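Local coordinates for holliday junction resolvase Hjc (Sulfolobus solfataricus, PDB 4TKD), which resolves Holliday junctions as a magnesium-dependent, structure-specific endonuclease, placing paired nicks in opposing strands of four-way DNA junctions formed during recombination, at the interface of chains A and B. Sequence-based numbering; all coordinates share one arbitrary frame. Chains: chain A/B, Holliday junction resolvase Hjc.

Contact 1: the interface of chains A and B. Residues chain A 46, 49-51; chain B 46, 49, 51, 81.
A:Ile51 and B:Ile51 face each other across the dimer axis and illustrate how a symmetric core is built from one branched residue used twice. The two side chains reach toward each other tip to tip, with CG1 of A:Ile51 3.9 Å from CD1 of B:Ile51. In each, CG1 lies anti to the carbonyl carbon (chi1 -53° in A:Ile51), and this sends the long branch across the axis while CG2 is left for a different neighbour. The delta methyls overshoot one another and end over the opposite glycine: CD1 of A:Ile51 rests 3.8 Å from CA of B:Gly49, and CD1 of B:Ile51 repeats this at CA of A:Gly49. The absence of a side chain on the glycine probably lets the methyl settle there.

The CG2 branches extend the packing to the leucines. A:Leu46 and B:Ile51 slide past each other in opposite directions, CD1 of the leucine coming within 3.9 Å of CG2 of the isoleucine, and B:Leu46 with A:Ile51 forms the twin. A:Leu46 also lies against the serine at the end of a partner helix, its CB 3.5 Å from CB of B:Ser81, so the serine makes this contact through its methylene carbon.

A backbone hydrogen bond adds a polar link. The amide N of A:Gly49 donates to the carbonyl O of B:Ser81 at 2.9 Å, nearly straight at the hydrogen (163°). The approach is bent at the oxygen, and the donor is tilted 33° from the carbonyl plane. The bond ties the turn of one subunit to the last residue of a helix in the other.

In the fold, A:Leu46 lies on strand 43-47 and A:Ile51 on strand 50-57, joined by the tight turn that holds A:Gly49; this hairpin meets its copy and the end of helix 68-81 from the other chain.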
# COMPACT_ATOMS: atom_id res chain seq x y z
N LEU A 46 -2.79 9.40 16.60
CA LEU A 46 -3.09 8.83 15.30
C LEU A 46 -3.97 7.59 15.44
O LEU A 46 -3.67 6.72 16.27
CB LEU A 46 -1.80 8.48 14.56
CG LEU A 46 -0.61 9.46 14.61
CD1 LEU A 46 0.67 8.79 14.12
CD2 LEU A 46 -0.88 10.70 13.80
N GLY A 49 -5.39 6.09 10.11
CA GLY A 49 -5.10 7.13 9.14
C GLY A 49 -5.53 8.53 9.54
O GLY A 49 -5.30 9.47 8.78
N VAL A 50 -6.18 8.69 10.71
CA VAL A 50 -6.67 10.00 11.19
C VAL A 50 -5.66 10.65 12.13
O VAL A 50 -5.18 10.00 13.06
CB VAL A 50 -8.13 9.98 11.76
CG1 VAL A 50 -8.58 11.37 12.22
CG2 VAL A 50 -9.10 9.44 10.71
N ILE A 51 -5.31 11.91 11.83
CA ILE A 51 -4.34 12.71 12.57
C ILE A 51 -5.02 13.76 13.42
O ILE A 51 -5.78 14.57 12.90
CB ILE A 51 -3.28 13.33 11.63
CG1 ILE A 51 -2.61 12.23 10.73
CG2 ILE A 51 -2.21 14.14 12.43
CD1 ILE A 51 -2.04 12.80 9.41
N LEU B 46 4.48 13.31 8.75
CA LEU B 46 3.13 13.44 8.27
C LEU B 46 3.03 14.45 7.15
O LEU B 46 3.58 15.55 7.27
CB LEU B 46 2.18 13.87 9.43
CG LEU B 46 2.40 13.22 10.83
CD1 LEU B 46 1.63 13.98 11.93
CD2 LEU B 46 1.96 11.77 10.84
N GLY B 49 -2.29 14.03 5.18
CA GLY B 49 -2.98 12.86 5.69
C GLY B 49 -2.19 11.57 5.63
O GLY B 49 -2.68 10.54 6.09
N ILE B 51 0.80 9.10 6.80
CA ILE B 51 1.58 8.78 8.00
C ILE B 51 2.72 7.83 7.65
O ILE B 51 2.48 6.73 7.17
CB ILE B 51 0.69 8.23 9.16
CG1 ILE B 51 -0.52 9.17 9.45
CG2 ILE B 51 1.55 7.98 10.44
CD1 ILE B 51 -1.68 8.51 10.22
N SER B 81 -2.15 3.45 14.28
CA SER B 81 -2.08 4.74 13.59
C SER B 81 -2.59 4.71 12.17
O SER B 81 -3.02 5.74 11.68
CB SER B 81 -0.65 5.27 13.57
OG SER B 81 0.18 4.42 12.80

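Contact 2: the interface of chains A and B. Residues chain A 27-28, 30, 40, 44; chain B 26-28, 30.
A:Val27 and B:Val27 lie on the two copies of strand 25-28, both with extended backbone (phi/psi -132/139° in A:Val27), and each strand leads toward a loop proline, A:Pro30 or B:Pro30, that packs on the opposite subunit.

The valines show how a beta-branched residue can serve several neighbours at once. They reach toward each other tip to tip, with the CG1 methyls 4.1 Å apart. In B:Val27, CG1 sits between the backbone N and the carbonyl carbon (chi1 68°), which directs this methyl to A:Ile44 and A:Val27 while CG2 turns to A:Pro30 and A:Ile40. A:Ile44 meets it end-on, its CD1 3.8 Å from CG1 of B:Val27. On the other branch, CD of A:Pro30 lies 3.8 Å from CG2 of B:Val27, the ring and the valine crossing obliquely. The methyl CG2 of A:Ile40 comes to 4.1 Å from that same CG2, a looser contact. Replacing B:Val27 by an alanine would probably strip the delta methyl of A:Ile44 of its closer partner, leave the ring of A:Pro30 without its methyl contact and open a gap between them.

The proline contact recurs with the chains exchanged: CD of B:Pro30 approaches CG2 of A:Val27 to 3.7 Å. The same ring lies beside the main chain of the next residue, its CG 3.9 Å from the carbonyl O of A:Arg28. A:Arg28 takes part here through its backbone carbonyl.

The proline rings and beta-branched residues, limited in how they can turn, probably make this apolar seam between the subunits fairly rigid. Hjc acts as a homodimer that nicks opposing strands, and the seam probably helps to fix the spacing and relative orientation of its two active sites.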
# COMPACT_ATOMS: atom_id res chain seq x y z
N VAL A 27 1.87 10.13 20.67
CA VAL A 27 3.22 10.64 20.93
C VAL A 27 3.13 12.06 21.54
O VAL A 27 2.26 12.83 21.15
CB VAL A 27 4.15 10.52 19.70
CG1 VAL A 27 3.75 11.47 18.58
CG2 VAL A 27 5.61 10.71 20.07
N ARG A 28 3.96 12.36 22.53
CA ARG A 28 4.07 13.67 23.17
C ARG A 28 5.24 14.41 22.52
O ARG A 28 6.27 13.78 22.27
CB ARG A 28 4.34 13.48 24.66
CG ARG A 28 3.09 13.27 25.49
CD ARG A 28 3.44 13.01 26.94
NE ARG A 28 3.03 14.11 27.81
CZ ARG A 28 3.34 14.21 29.11
NH1 ARG A 28 4.08 13.28 29.69
NH2 ARG A 28 2.91 15.24 29.82
N PRO A 30 8.64 16.40 22.01
CA PRO A 30 9.82 16.32 22.90
C PRO A 30 10.08 17.57 23.74
O PRO A 30 9.66 18.67 23.38
CB PRO A 30 10.97 16.04 21.92
CG PRO A 30 10.50 16.56 20.61
CD PRO A 30 9.02 16.33 20.59
N ILE A 40 5.61 22.43 17.39
CA ILE A 40 5.10 21.07 17.38
C ILE A 40 3.96 20.98 18.41
O ILE A 40 4.19 21.29 19.58
CB ILE A 40 6.22 19.99 17.65
CG1 ILE A 40 7.32 20.01 16.57
CG2 ILE A 40 5.61 18.58 17.76
CD1 ILE A 40 8.58 19.22 16.91
N ILE A 44 0.31 14.33 19.59
CA ILE A 44 -0.01 13.86 18.25
C ILE A 44 -0.62 12.49 18.46
O ILE A 44 0.03 11.59 19.01
CB ILE A 44 1.24 13.87 17.31
CG1 ILE A 44 1.75 15.31 17.13
CG2 ILE A 44 0.94 13.21 15.95
CD1 ILE A 44 3.24 15.44 16.85
N VAL B 26 7.04 16.83 11.04
CA VAL B 26 7.88 15.74 11.57
C VAL B 26 8.11 15.87 13.06
O VAL B 26 8.40 16.96 13.56
CB VAL B 26 9.24 15.62 10.82
CG1 VAL B 26 9.97 14.34 11.18
CG2 VAL B 26 9.09 15.71 9.30
N VAL B 27 8.05 14.73 13.75
CA VAL B 27 8.34 14.62 15.17
C VAL B 27 9.26 13.43 15.44
O VAL B 27 9.15 12.41 14.77
CB VAL B 27 7.04 14.60 16.03
CG1 VAL B 27 6.21 13.33 15.81
CG2 VAL B 27 7.34 14.82 17.50
N ARG B 28 10.16 13.55 16.42
CA ARG B 28 11.00 12.45 16.87
C ARG B 28 10.31 11.80 18.07
O ARG B 28 9.51 12.46 18.73
CB ARG B 28 12.36 12.97 17.32
CG ARG B 28 13.30 13.25 16.16
CD ARG B 28 14.57 13.91 16.65
NE ARG B 28 15.44 12.97 17.37
CZ ARG B 28 16.67 12.64 16.98
NH1 ARG B 28 17.19 13.17 15.88
NH2 ARG B 28 17.38 11.78 17.70
N PRO B 30 10.10 10.82 21.88
CA PRO B 30 10.76 11.49 23.02
C PRO B 30 11.82 10.66 23.74
O PRO B 30 11.77 9.43 23.73
CB PRO B 30 9.59 11.86 23.94
CG PRO B 30 8.54 10.85 23.63
CD PRO B 30 8.66 10.58 22.16

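Contact 1 and contact 2 lie about 13 Å apart, measured between the centres of their C-alpha atoms, and belong to one two-fold symmetric dimer interface. Strand 43-47 joins them: it supplies A:Ile44 to contact 2 and A:Leu46 to contact 1, two positions further on. Contact 1 adds the hairpin, strand 50-57 and a helix end, and contact 2 adds strand 25-28 with its following loop. A:Glu55, a probable magnesium ligand, also lies on strand 50-57, which may help to tie the placing of the active sites to the dimer packing, as suits an enzyme making paired cuts.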